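YbgK (PDB 5DUD) serves as subunit C of the ATP-hydrolysing 5-oxoprolinase, which cleaves 5-oxoproline to L-glutamate at the cost of ATP turned over to ADP and phosphate. Local coordinates at residues Cys29-Met34 against Ala52-Leu57; Leu100-Pro105 against Met109-Ala114; Gly179-Glu184 against Arg222-His227; Gln190-Arg195 against Gln214-Thr219. One frame throughout, in Å; residues are numbered along the deposited sequence.

Contact 1 of 4, residues Cys29-Met34 against Ala52-Leu57; sequences CGALDM and ALEITL
E54 reaches for the A31-L32 peptide with CG anti to its backbone N (chi1 175°) and CD continuing the extended line (chi2 171°), so the carboxylate stands clear of strand 52-56 and faces the loop that leads into helix 34-44. Loop and strand both belong to the carboxyltransferase domain, of the cyclophilin-like clan. There OE2 of E54 takes the N-H of L32, with 3.2 Å from N to OE2. The bond is nearly straight, 169° at the hydrogen, and meets the oxygen almost along its C-O bond. The same oxygen lies 3.6 Å from A31 CA. D33 follows as the N-cap of the helix, its OD1 bonded to A36 N. Outside the two segments, the hydroxyl of Y112 binds both E54 OE2 and D33 N, while R206 forms a salt bridge to E54 OE1 and also bonds G30 O. Replacing E54 with an alanine would probably leave the L32 N-H without its acceptor and R206 without this counter-charge, and weaken the tie between loop and strand. Two bonds thus grip OE2 and a positive charge faces OE1, which implies that this buried carboxylate joins loop and strand by polar bonding, with little apolar packing.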
loop_
_atom_site.group_PDB
_atom_site.type_symbol
_atom_site.label_atom_id
_atom_site.label_comp_id
_atom_site.label_asym_id
_atom_site.label_seq_id
_atom_site.Cartn_x
_atom_site.Cartn_y
_atom_site.Cartn_z
ATOM N N CYS A 29 -1.589 1.525 -4.245
ATOM C CA CYS A 29 -1.965 2.942 -4.317
ATOM C C CYS A 29 -3.361 3.110 -4.989
ATOM O O CYS A 29 -4.256 2.320 -4.692
ATOM C CB CYS A 29 -0.878 3.761 -5.013
ATOM S SG CYS A 29 0.783 3.520 -4.328
ATOM N N GLY A 30 -3.551 4.114 -5.844
ATOM C CA GLY A 30 -4.841 4.363 -6.472
ATOM C C GLY A 30 -5.656 5.289 -5.600
ATOM O O GLY A 30 -5.175 5.733 -4.553
ATOM N N ALA A 31 -6.879 5.611 -6.028
ATOM C CA ALA A 31 -7.736 6.529 -5.275
ATOM C C ALA A 31 -8.156 5.947 -3.927
ATOM O O ALA A 31 -8.481 4.764 -3.833
ATOM C CB ALA A 31 -8.976 6.889 -6.084
ATOM N N LEU A 32 -8.096 6.781 -2.884
ATOM C CA LEU A 32 -8.526 6.415 -1.530
ATOM C C LEU A 32 -10.037 6.146 -1.565
ATOM O O LEU A 32 -10.497 5.116 -1.073
ATOM C CB LEU A 32 -8.169 7.531 -0.521
ATOM C CG LEU A 32 -6.957 7.286 0.395
ATOM C CD1 LEU A 32 -5.770 6.721 -0.366
ATOM C CD2 LEU A 32 -6.557 8.564 1.106
ATOM N N ASP A 33 -10.784 7.037 -2.233
ATOM C CA ASP A 33 -12.213 6.882 -2.481
ATOM C C ASP A 33 -12.344 6.286 -3.886
ATOM O O ASP A 33 -12.551 7.008 -4.860
ATOM C CB ASP A 33 -12.937 8.237 -2.335
ATOM C CG ASP A 33 -14.443 8.145 -2.188
ATOM O OD1 ASP A 33 -15.077 7.427 -2.989
ATOM O OD2 ASP A 33 -14.996 8.843 -1.312
ATOM N N MET A 34 -12.155 4.961 -3.995
ATOM C CA MET A 34 -12.240 4.269 -5.285
ATOM C C MET A 34 -13.605 4.480 -5.951
ATOM O O MET A 34 -13.612 4.766 -7.144
ATOM C CB MET A 34 -11.937 2.759 -5.155
ATOM C CG MET A 34 -10.461 2.393 -5.261
ATOM S SD MET A 34 -9.603 2.951 -6.764
ATOM C CE MET A 34 -10.765 2.478 -7.982
ATOM N N ALA A 52 -7.395 9.672 -13.158
ATOM C CA ALA A 52 -8.112 10.899 -12.789
ATOM C C ALA A 52 -7.391 11.597 -11.629
ATOM O O ALA A 52 -6.742 10.931 -10.827
ATOM C CB ALA A 52 -9.548 10.573 -12.403
ATOM N N LEU A 53 -7.507 12.929 -11.533
ATOM C CA LEU A 53 -6.822 13.684 -10.483
ATOM C C LEU A 53 -7.464 13.526 -9.119
ATOM O O LEU A 53 -8.642 13.825 -8.983
ATOM C CB LEU A 53 -6.805 15.189 -10.802
ATOM C CG LEU A 53 -6.139 15.616 -12.086
ATOM C CD1 LEU A 53 -6.287 17.110 -12.289
ATOM C CD2 LEU A 53 -4.694 15.216 -12.094
ATOM N N GLU A 54 -6.686 13.150 -8.094
ATOM C CA GLU A 54 -7.162 13.137 -6.708
ATOM C C GLU A 54 -6.812 14.500 -6.131
ATOM O O GLU A 54 -5.716 14.986 -6.399
ATOM C CB GLU A 54 -6.523 12.001 -5.891
ATOM C CG GLU A 54 -6.903 12.028 -4.418
ATOM C CD GLU A 54 -6.471 10.808 -3.631
ATOM O OE1 GLU A 54 -5.440 10.890 -2.926
ATOM O OE2 GLU A 54 -7.168 9.772 -3.714
ATOM N N ILE A 55 -7.737 15.142 -5.392
ATOM C CA ILE A 55 -7.520 16.475 -4.806
ATOM C C ILE A 55 -7.853 16.399 -3.333
ATOM O O ILE A 55 -8.920 15.893 -3.013
ATOM C CB ILE A 55 -8.399 17.557 -5.510
ATOM C CG1 ILE A 55 -8.341 17.472 -7.060
ATOM C CG2 ILE A 55 -8.022 18.962 -5.045
ATOM C CD1 ILE A 55 -9.639 17.829 -7.711
ATOM N N THR A 56 -6.978 16.906 -2.439
ATOM C CA THR A 56 -7.217 16.896 -0.994
ATOM C C THR A 56 -7.523 18.318 -0.544
ATOM O O THR A 56 -6.681 19.200 -0.704
ATOM C CB THR A 56 -6.019 16.305 -0.252
ATOM O OG1 THR A 56 -5.725 15.027 -0.821
ATOM C CG2 THR A 56 -6.274 16.168 1.255
ATOM N N LEU A 57 -8.737 18.537 0.006
ATOM C CA LEU A 57 -9.248 19.829 0.488
ATOM C C LEU A 57 -9.232 20.900 -0.631
ATOM O O LEU A 57 -8.627 21.962 -0.473
ATOM C CB LEU A 57 -8.485 20.320 1.737
ATOM C CG LEU A 57 -8.762 19.542 3.024
ATOM C CD1 LEU A 57 -7.631 19.716 4.016
ATOM C CD2 LEU A 57 -10.067 19.986 3.662
#

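Contact 2 of 4, residues Leu100-Pro105 against Met109-Ala114; sequences LTLKRP and MRSYLA
L100 and L113 meet in the apolar space between two antiparallel sheets. The chain passes from one sheet to the other here, as a beta-arch: strand 99-102 belongs to a six-stranded sheet, strand 110-115 to a five-stranded one. Segments 100-105 and 109-113 run 164° apart, nearly antiparallel, facing each other through side chains instead of pairing through their backbones. At L100 the CA atom is 10.2 Å from CA of L113, a gap that the two leucines span tip to tip. Each holds CG anti to its backbone N, chi1 179° in L100 and 174° in L113, which sends both branches into the interlayer. CD2 of L100 touches CD1 of L113 at 3.9 Å and sits almost as near the CD2 branch, so one methyl rests against the fork of the other residue. F70, from strand 68-74, packs on both leucines. Two residues on, L102 also faces inward. Its CD2 lies 4.1 Å from S111 OG, a loose contact of methyl with hydroxyl; that hydroxyl is placed to hydrogen-bond the backbone carbonyls T73 O and A75 O, which must share its one proton. I55 of strand 52-56 adds a further apolar surface beside L102. By P105 the first segment has left its strand and drawn closer to the second, with CA of P105 7.1 Å from CA of M109. The proline ring faces backbone here, since CB of M109 points away from it, and P105 CG ends 4.5 Å from M109 O.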
loop_
_atom_site.group_PDB
_atom_site.type_symbol
_atom_site.label_atom_id
_atom_site.label_comp_id
_atom_site.label_asym_id
_atom_site.label_seq_id
_atom_site.Cartn_x
_atom_site.Cartn_y
_atom_site.Cartn_z
ATOM N N LEU A 100 -11.772 26.111 -14.085
ATOM C CA LEU A 100 -12.633 25.426 -13.109
ATOM C C LEU A 100 -12.059 25.703 -11.723
ATOM O O LEU A 100 -11.001 25.178 -11.391
ATOM C CB LEU A 100 -12.665 23.917 -13.413
ATOM C CG LEU A 100 -13.498 23.032 -12.486
ATOM C CD1 LEU A 100 -14.980 23.180 -12.772
ATOM C CD2 LEU A 100 -13.069 21.587 -12.622
ATOM N N THR A 101 -12.761 26.481 -10.894
ATOM C CA THR A 101 -12.226 26.897 -9.599
ATOM C C THR A 101 -12.858 26.195 -8.395
ATOM O O THR A 101 -13.939 26.576 -7.949
ATOM C CB THR A 101 -12.389 28.415 -9.458
ATOM O OG1 THR A 101 -13.780 28.748 -9.437
ATOM C CG2 THR A 101 -11.706 29.174 -10.587
ATOM N N LEU A 102 -12.135 25.233 -7.808
ATOM C CA LEU A 102 -12.594 24.559 -6.588
ATOM C C LEU A 102 -12.090 25.325 -5.355
ATOM O O LEU A 102 -10.983 25.851 -5.385
ATOM C CB LEU A 102 -12.114 23.104 -6.539
ATOM C CG LEU A 102 -12.908 22.105 -7.376
ATOM C CD1 LEU A 102 -12.952 22.497 -8.831
ATOM C CD2 LEU A 102 -12.322 20.713 -7.242
ATOM N N LYS A 103 -12.895 25.393 -4.283
ATOM C CA LYS A 103 -12.528 26.087 -3.039
ATOM C C LYS A 103 -12.355 25.055 -1.902
ATOM O O LYS A 103 -12.457 23.864 -2.171
ATOM C CB LYS A 103 -13.598 27.147 -2.705
ATOM N N ARG A 104 -12.057 25.479 -0.653
ATOM C CA ARG A 104 -11.908 24.535 0.456
ATOM C C ARG A 104 -13.300 24.001 0.873
ATOM O O ARG A 104 -14.181 24.806 1.173
ATOM C CB ARG A 104 -11.181 25.176 1.663
ATOM C CG ARG A 104 -11.321 24.327 2.946
ATOM C CD ARG A 104 -10.107 24.288 3.854
ATOM N NE ARG A 104 -10.377 23.463 5.038
ATOM C CZ ARG A 104 -9.471 23.088 5.944
ATOM N NH1 ARG A 104 -8.200 23.458 5.820
ATOM N NH2 ARG A 104 -9.831 22.334 6.976
ATOM N N PRO A 105 -13.529 22.668 0.890
ATOM C CA PRO A 105 -14.871 22.164 1.234
ATOM C C PRO A 105 -15.172 22.161 2.741
ATOM O O PRO A 105 -14.260 22.015 3.554
ATOM C CB PRO A 105 -14.862 20.743 0.674
ATOM C CG PRO A 105 -13.457 20.326 0.697
ATOM C CD PRO A 105 -12.616 21.561 0.533
ATOM N N MET A 109 -13.269 15.561 2.467
ATOM C CA MET A 109 -11.831 15.828 2.366
ATOM C C MET A 109 -11.322 15.751 0.930
ATOM O O MET A 109 -10.776 16.735 0.438
ATOM C CB MET A 109 -11.028 14.826 3.220
ATOM C CG MET A 109 -11.004 15.146 4.689
ATOM S SD MET A 109 -9.826 16.448 5.134
ATOM C CE MET A 109 -8.273 15.621 4.800
ATOM N N ARG A 110 -11.437 14.575 0.279
ATOM C CA ARG A 110 -10.896 14.363 -1.067
ATOM C C ARG A 110 -11.943 14.500 -2.190
ATOM O O ARG A 110 -13.057 13.997 -2.070
ATOM C CB ARG A 110 -10.210 12.990 -1.147
ATOM C CG ARG A 110 -8.860 12.988 -0.422
ATOM C CD ARG A 110 -8.468 11.647 0.162
ATOM N NE ARG A 110 -7.307 11.770 1.053
ATOM C CZ ARG A 110 -7.346 11.996 2.370
ATOM N NH1 ARG A 110 -8.510 12.128 3.001
ATOM N NH2 ARG A 110 -6.216 12.087 3.067
ATOM N N SER A 111 -11.553 15.178 -3.294
ATOM C CA SER A 111 -12.373 15.421 -4.485
ATOM C C SER A 111 -11.644 14.894 -5.718
ATOM O O SER A 111 -10.417 14.922 -5.752
ATOM C CB SER A 111 -12.656 16.917 -4.629
ATOM O OG SER A 111 -13.673 17.197 -5.581
ATOM N N TYR A 112 -12.388 14.410 -6.726
ATOM C CA TYR A 112 -11.781 13.844 -7.938
ATOM C C TYR A 112 -12.240 14.589 -9.192
ATOM O O TYR A 112 -13.374 15.053 -9.248
ATOM C CB TYR A 112 -12.098 12.343 -8.047
ATOM C CG TYR A 112 -11.570 11.571 -6.860
ATOM C CD1 TYR A 112 -12.243 11.584 -5.644
ATOM C CD2 TYR A 112 -10.339 10.928 -6.915
ATOM C CE1 TYR A 112 -11.707 10.974 -4.515
ATOM C CE2 TYR A 112 -9.808 10.286 -5.799
ATOM C CZ TYR A 112 -10.496 10.312 -4.599
ATOM O OH TYR A 112 -10.001 9.678 -3.484
ATOM N N LEU A 113 -11.341 14.709 -10.188
ATOM C CA LEU A 113 -11.606 15.392 -11.452
ATOM C C LEU A 113 -11.165 14.510 -12.632
ATOM O O LEU A 113 -9.970 14.269 -12.804
ATOM C CB LEU A 113 -10.873 16.748 -11.474
ATOM C CG LEU A 113 -10.916 17.542 -12.784
ATOM C CD1 LEU A 113 -12.343 17.774 -13.241
ATOM C CD2 LEU A 113 -10.206 18.863 -12.642
ATOM N N ALA A 114 -12.134 14.053 -13.445
ATOM C CA ALA A 114 -11.889 13.209 -14.615
ATOM C C ALA A 114 -12.326 13.912 -15.897
ATOM O O ALA A 114 -13.337 14.616 -15.902
ATOM C CB ALA A 114 -12.638 11.899 -14.468
#

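Contact 3 of 4, residues Gly179-Glu184 against Arg222-His227; sequences GPEYHE and RELLSH
E184 and R222 carry the charged part of the contact, their side chains crossing at about a right angle. OE2 of E184 lies 3.3 Å from NH1 of R222 in a salt bridge, but over one face of the guanidinium, with the two flat groups turned 48° apart; the attraction is therefore one of charge, and no N-H points at the oxygen. OE1 of E184 has a stronger partner in R218 NE, and OE1 of E181 likewise forms a salt bridge with R257 NE. With an alanine at E184, the guanidinium of R222 would probably lose this counter-charge and be free to turn, and R218 would lose its salt bridge as well. A weaker link runs through water 1, which lies in the guanidinium plane at its edge: it accepts from R222 NH2 at 3.3 Å and donates to E181 OE2 at 3.4 Å, both bonds weak. The contact joins the turn after strand 173-178, which enters a 3-10 segment beyond the cis peptide at P180, to the loop ahead of strand 227-228. That loop also faces another protein chain, to which S226 is bonded through its backbone. E181 is bent at chi2 (80°), which curls its carboxylate round to L224. By van der Waals contact alone, CD2 of L224 comes from the opposite direction to rest against that carboxylate, 3.4 Å from E181 OE2.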
loop_
_atom_site.group_PDB
_atom_site.type_symbol
_atom_site.label_atom_id
_atom_site.label_comp_id
_atom_site.label_asym_id
_atom_site.label_seq_id
_atom_site.Cartn_x
_atom_site.Cartn_y
_atom_site.Cartn_z
ATOM N N GLY A 179 -10.114 -9.747 14.282
ATOM C CA GLY A 179 -9.036 -10.730 14.218
ATOM C C GLY A 179 -8.080 -10.493 13.092
ATOM O O GLY A 179 -8.272 -9.529 12.343
ATOM N N PRO A 180 -6.993 -11.275 12.922
ATOM C CA PRO A 180 -6.465 -12.486 13.604
ATOM C C PRO A 180 -6.079 -12.347 15.090
ATOM O O PRO A 180 -6.309 -13.300 15.825
ATOM C CB PRO A 180 -5.209 -12.826 12.774
ATOM C CG PRO A 180 -5.437 -12.181 11.456
ATOM C CD PRO A 180 -6.177 -10.932 11.756
ATOM N N GLU A 181 -5.518 -11.202 15.546
ATOM C CA GLU A 181 -5.107 -11.021 16.955
ATOM C C GLU A 181 -6.191 -10.328 17.816
ATOM O O GLU A 181 -5.848 -9.636 18.771
ATOM C CB GLU A 181 -3.796 -10.208 17.043
ATOM C CG GLU A 181 -2.578 -10.900 16.455
ATOM C CD GLU A 181 -2.425 -10.835 14.947
ATOM O OE1 GLU A 181 -2.903 -9.850 14.347
ATOM O OE2 GLU A 181 -1.733 -11.704 14.375
ATOM N N TYR A 182 -7.478 -10.590 17.569
ATOM C CA TYR A 182 -8.575 -9.962 18.322
ATOM C C TYR A 182 -8.698 -10.576 19.707
ATOM O O TYR A 182 -9.015 -9.860 20.654
ATOM C CB TYR A 182 -9.898 -10.106 17.557
ATOM C CG TYR A 182 -11.132 -9.562 18.242
ATOM C CD1 TYR A 182 -11.428 -8.205 18.207
ATOM C CD2 TYR A 182 -12.081 -10.418 18.788
ATOM C CE1 TYR A 182 -12.600 -7.705 18.769
ATOM C CE2 TYR A 182 -13.256 -9.930 19.354
ATOM C CZ TYR A 182 -13.509 -8.569 19.350
ATOM O OH TYR A 182 -14.669 -8.060 19.888
ATOM N N HIS A 183 -8.408 -11.888 19.832
ATOM C CA HIS A 183 -8.512 -12.606 21.099
ATOM C C HIS A 183 -7.242 -12.448 21.992
ATOM O O HIS A 183 -7.135 -13.143 23.003
ATOM C CB HIS A 183 -8.853 -14.082 20.834
ATOM C CG HIS A 183 -10.155 -14.244 20.104
ATOM N ND1 HIS A 183 -11.367 -13.985 20.723
ATOM C CD2 HIS A 183 -10.393 -14.594 18.818
ATOM C CE1 HIS A 183 -12.298 -14.204 19.807
ATOM N NE2 HIS A 183 -11.758 -14.574 18.646
ATOM N N GLU A 184 -6.328 -11.499 21.649
ATOM C CA GLU A 184 -5.176 -11.128 22.483
ATOM C C GLU A 184 -5.447 -9.856 23.326
ATOM O O GLU A 184 -4.635 -9.547 24.203
ATOM C CB GLU A 184 -3.938 -10.911 21.606
ATOM C CG GLU A 184 -3.662 -12.091 20.687
ATOM C CD GLU A 184 -2.211 -12.277 20.289
ATOM O OE1 GLU A 184 -1.506 -11.261 20.097
ATOM O OE2 GLU A 184 -1.782 -13.445 20.148
ATOM N N ARG A 222 4.054 -11.625 23.135
ATOM C CA ARG A 222 4.755 -12.505 22.200
ATOM C C ARG A 222 5.075 -11.746 20.884
ATOM O O ARG A 222 4.230 -10.996 20.396
ATOM C CB ARG A 222 3.921 -13.794 21.976
ATOM C CG ARG A 222 2.794 -13.731 20.927
ATOM C CD ARG A 222 3.239 -14.081 19.508
ATOM N NE ARG A 222 2.207 -14.789 18.742
ATOM C CZ ARG A 222 1.135 -14.231 18.177
ATOM N NH1 ARG A 222 0.910 -12.926 18.301
ATOM N NH2 ARG A 222 0.272 -14.976 17.498
ATOM N N GLU A 223 6.304 -11.909 20.345
ATOM C CA GLU A 223 6.728 -11.201 19.131
ATOM C C GLU A 223 6.030 -11.754 17.893
ATOM O O GLU A 223 5.949 -12.972 17.709
ATOM C CB GLU A 223 8.252 -11.268 18.948
ATOM N N LEU A 224 5.547 -10.853 17.036
ATOM C CA LEU A 224 4.852 -11.233 15.817
ATOM C C LEU A 224 5.813 -11.262 14.639
ATOM O O LEU A 224 6.491 -10.266 14.372
ATOM C CB LEU A 224 3.696 -10.265 15.535
ATOM C CG LEU A 224 2.425 -10.583 16.304
ATOM C CD1 LEU A 224 2.282 -9.716 17.528
ATOM C CD2 LEU A 224 1.209 -10.435 15.420
ATOM N N LEU A 225 5.808 -12.376 13.885
ATOM C CA LEU A 225 6.673 -12.519 12.717
ATOM C C LEU A 225 6.098 -11.647 11.580
ATOM O O LEU A 225 4.876 -11.566 11.441
ATOM C CB LEU A 225 6.791 -13.992 12.273
ATOM C CG LEU A 225 6.983 -15.079 13.332
ATOM C CD1 LEU A 225 6.892 -16.451 12.697
ATOM C CD2 LEU A 225 8.311 -14.922 14.044
ATOM N N SER A 226 6.960 -10.988 10.784
ATOM C CA SER A 226 6.511 -10.098 9.692
ATOM C C SER A 226 5.562 -10.808 8.707
ATOM O O SER A 226 5.953 -11.786 8.067
ATOM C CB SER A 226 7.701 -9.530 8.932
ATOM O OG SER A 226 8.343 -8.510 9.680
ATOM N N HIS A 227 4.314 -10.312 8.617
ATOM C CA HIS A 227 3.253 -10.902 7.799
ATOM C C HIS A 227 2.725 -9.913 6.793
ATOM O O HIS A 227 2.729 -8.711 7.047
ATOM C CB HIS A 227 2.086 -11.408 8.687
ATOM C CG HIS A 227 1.665 -10.452 9.761
ATOM N ND1 HIS A 227 1.080 -9.234 9.460
ATOM C CD2 HIS A 227 1.771 -10.562 11.105
ATOM C CE1 HIS A 227 0.853 -8.646 10.623
ATOM N NE2 HIS A 227 1.246 -9.411 11.641
HETATM O O HOH W 1 -2.143 -14.954 15.224
#

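Contact 4 of 4, residues Gln190-Arg195 against Gln214-Thr219; sequences QDAFWR and QILKRT
L216 gives the largest share of the buried surface, its two methyl branches each meeting a different residue of helix 187-195. CD2 lies 4.3 Å from CB of A192, and CD1 lies 4.3 Å from CD1 of the F193 ring. With CG beside its backbone N (chi1 -55°), L216 sends this fork from the extended loop straight at the helix. A192 offers its methyl to the loop directly, and the backbones come near each other here, CA of A192 standing 7.2 Å from CA of Q214. The loop 214-219 thus runs past one side of the helix, which is laid against the mixed sheet of the carboxyltransferase domain that holds strands 257-261 and 277-282 and presses F193 on I258 and A259. F193 sets CG anti to its backbone N (chi1 -167°), placing the ring between the loop leucine and that sheet, where it also stacks with the ring of F280. L216 is backed by P242 and bonded through its backbone to G240. One residue farther along, the K217 N-H is bonded to S189 OG near the start of the helix.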
loop_
_atom_site.group_PDB
_atom_site.type_symbol
_atom_site.label_atom_id
_atom_site.label_comp_id
_atom_site.label_asym_id
_atom_site.label_seq_id
_atom_site.Cartn_x
_atom_site.Cartn_y
_atom_site.Cartn_z
ATOM N N GLN A 190 -11.654 -4.833 23.616
ATOM C CA GLN A 190 -12.536 -5.359 22.563
ATOM C C GLN A 190 -13.831 -4.536 22.533
ATOM O O GLN A 190 -14.270 -4.145 21.455
ATOM C CB GLN A 190 -12.848 -6.854 22.779
ATOM C CG GLN A 190 -11.660 -7.763 22.491
ATOM C CD GLN A 190 -11.959 -9.221 22.747
ATOM O OE1 GLN A 190 -13.065 -9.604 23.146
ATOM N NE2 GLN A 190 -10.977 -10.075 22.514
ATOM N N ASP A 191 -14.405 -4.228 23.722
ATOM C CA ASP A 191 -15.620 -3.403 23.842
ATOM C C ASP A 191 -15.356 -1.963 23.404
ATOM O O ASP A 191 -16.111 -1.430 22.595
ATOM C CB ASP A 191 -16.172 -3.408 25.282
ATOM C CG ASP A 191 -16.904 -4.678 25.666
ATOM O OD1 ASP A 191 -16.535 -5.756 25.151
ATOM O OD2 ASP A 191 -17.838 -4.595 26.493
ATOM N N ALA A 192 -14.274 -1.349 23.912
ATOM C CA ALA A 192 -13.892 0.019 23.553
ATOM C C ALA A 192 -13.733 0.191 22.034
ATOM O O ALA A 192 -14.094 1.239 21.514
ATOM C CB ALA A 192 -12.599 0.409 24.254
ATOM N N PHE A 193 -13.241 -0.835 21.314
ATOM C CA PHE A 193 -13.049 -0.731 19.864
ATOM C C PHE A 193 -14.364 -0.512 19.102
ATOM O O PHE A 193 -14.360 0.180 18.087
ATOM C CB PHE A 193 -12.326 -1.970 19.305
ATOM C CG PHE A 193 -11.833 -1.766 17.891
ATOM C CD1 PHE A 193 -10.796 -0.886 17.622
ATOM C CD2 PHE A 193 -12.436 -2.416 16.826
ATOM C CE1 PHE A 193 -10.364 -0.667 16.315
ATOM C CE2 PHE A 193 -11.996 -2.204 15.520
ATOM C CZ PHE A 193 -10.963 -1.331 15.273
ATOM N N TRP A 194 -15.478 -1.072 19.605
ATOM C CA TRP A 194 -16.793 -0.939 18.981
ATOM C C TRP A 194 -17.587 0.196 19.628
ATOM O O TRP A 194 -18.194 0.990 18.913
ATOM C CB TRP A 194 -17.582 -2.271 19.085
ATOM C CG TRP A 194 -16.820 -3.493 18.653
ATOM C CD1 TRP A 194 -16.487 -4.566 19.424
ATOM C CD2 TRP A 194 -16.314 -3.769 17.344
ATOM N NE1 TRP A 194 -15.772 -5.478 18.684
ATOM C CE2 TRP A 194 -15.661 -5.017 17.400
ATOM C CE3 TRP A 194 -16.347 -3.081 16.125
ATOM C CZ2 TRP A 194 -15.044 -5.588 16.283
ATOM C CZ3 TRP A 194 -15.731 -3.644 15.022
ATOM C CH2 TRP A 194 -15.098 -4.888 15.103
ATOM N N ARG A 195 -17.597 0.262 20.970
ATOM C CA ARG A 195 -18.384 1.261 21.696
ATOM C C ARG A 195 -17.756 2.654 21.677
ATOM O O ARG A 195 -18.467 3.625 21.433
ATOM C CB ARG A 195 -18.604 0.832 23.159
ATOM N N GLN A 214 -8.821 5.462 23.283
ATOM C CA GLN A 214 -8.512 4.733 24.521
ATOM C C GLN A 214 -7.318 3.775 24.343
ATOM O O GLN A 214 -7.094 3.266 23.244
ATOM C CB GLN A 214 -9.744 3.946 24.993
ATOM N N ILE A 215 -6.570 3.524 25.432
ATOM C CA ILE A 215 -5.382 2.651 25.399
ATOM C C ILE A 215 -5.805 1.171 25.403
ATOM O O ILE A 215 -6.193 0.630 26.441
ATOM C CB ILE A 215 -4.418 2.979 26.571
ATOM N N LEU A 216 -5.727 0.529 24.227
ATOM C CA LEU A 216 -6.122 -0.865 24.070
ATOM C C LEU A 216 -5.031 -1.760 24.643
ATOM O O LEU A 216 -3.924 -1.782 24.109
ATOM C CB LEU A 216 -6.380 -1.199 22.590
ATOM C CG LEU A 216 -7.400 -0.326 21.851
ATOM C CD1 LEU A 216 -7.478 -0.722 20.395
ATOM C CD2 LEU A 216 -8.770 -0.400 22.499
ATOM N N LYS A 217 -5.326 -2.469 25.740
ATOM C CA LYS A 217 -4.345 -3.356 26.371
ATOM C C LYS A 217 -4.353 -4.739 25.734
ATOM O O LYS A 217 -5.412 -5.352 25.639
ATOM C CB LYS A 217 -4.603 -3.506 27.880
ATOM C CG LYS A 217 -3.937 -2.441 28.726
ATOM C CD LYS A 217 -4.192 -2.690 30.227
ATOM C CE LYS A 217 -5.453 -2.040 30.760
ATOM N NZ LYS A 217 -6.419 -3.027 31.317
ATOM N N ARG A 218 -3.168 -5.242 25.337
ATOM C CA ARG A 218 -2.988 -6.591 24.809
ATOM C C ARG A 218 -2.508 -7.463 25.960
ATOM O O ARG A 218 -1.655 -7.033 26.735
ATOM C CB ARG A 218 -1.965 -6.583 23.661
ATOM C CG ARG A 218 -2.125 -7.697 22.619
ATOM C CD ARG A 218 -1.050 -7.536 21.567
ATOM N NE ARG A 218 -0.456 -8.812 21.163
ATOM C CZ ARG A 218 0.844 -9.049 20.961
ATOM N NH1 ARG A 218 1.740 -8.072 21.123
ATOM N NH2 ARG A 218 1.258 -10.253 20.597
ATOM N N THR A 219 -3.024 -8.691 26.068
ATOM C CA THR A 219 -2.635 -9.607 27.142
ATOM C C THR A 219 -1.255 -10.247 26.888
ATOM O O THR A 219 -0.469 -10.367 27.824
ATOM C CB THR A 219 -3.701 -10.684 27.331
ATOM O OG1 THR A 219 -3.889 -11.390 26.106
ATOM C CG2 THR A 219 -5.025 -10.103 27.816
#

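In the fold
Contacts 1 and 2 share one sheet: strands 52-56 and 110-115 are neighbours in it, bonded I55 N to S111 O at 2.7 Å and L57 N to M109 O at 2.8 Å, with the contact centres about 11 Å apart. Contact 1 works on one face of that sheet, contact 2 on the other. Contacts 3 and 4 form a second pair, centres about 15 Å apart, with contact 4 nested in the chain loop that contact 3 closes; E184 O and T219 N, 2.6 Å apart, join them. The pairs are well separated, contacts 2 and 3 lying on opposite sides of the chain's centre with nearest atoms about 23 Å apart.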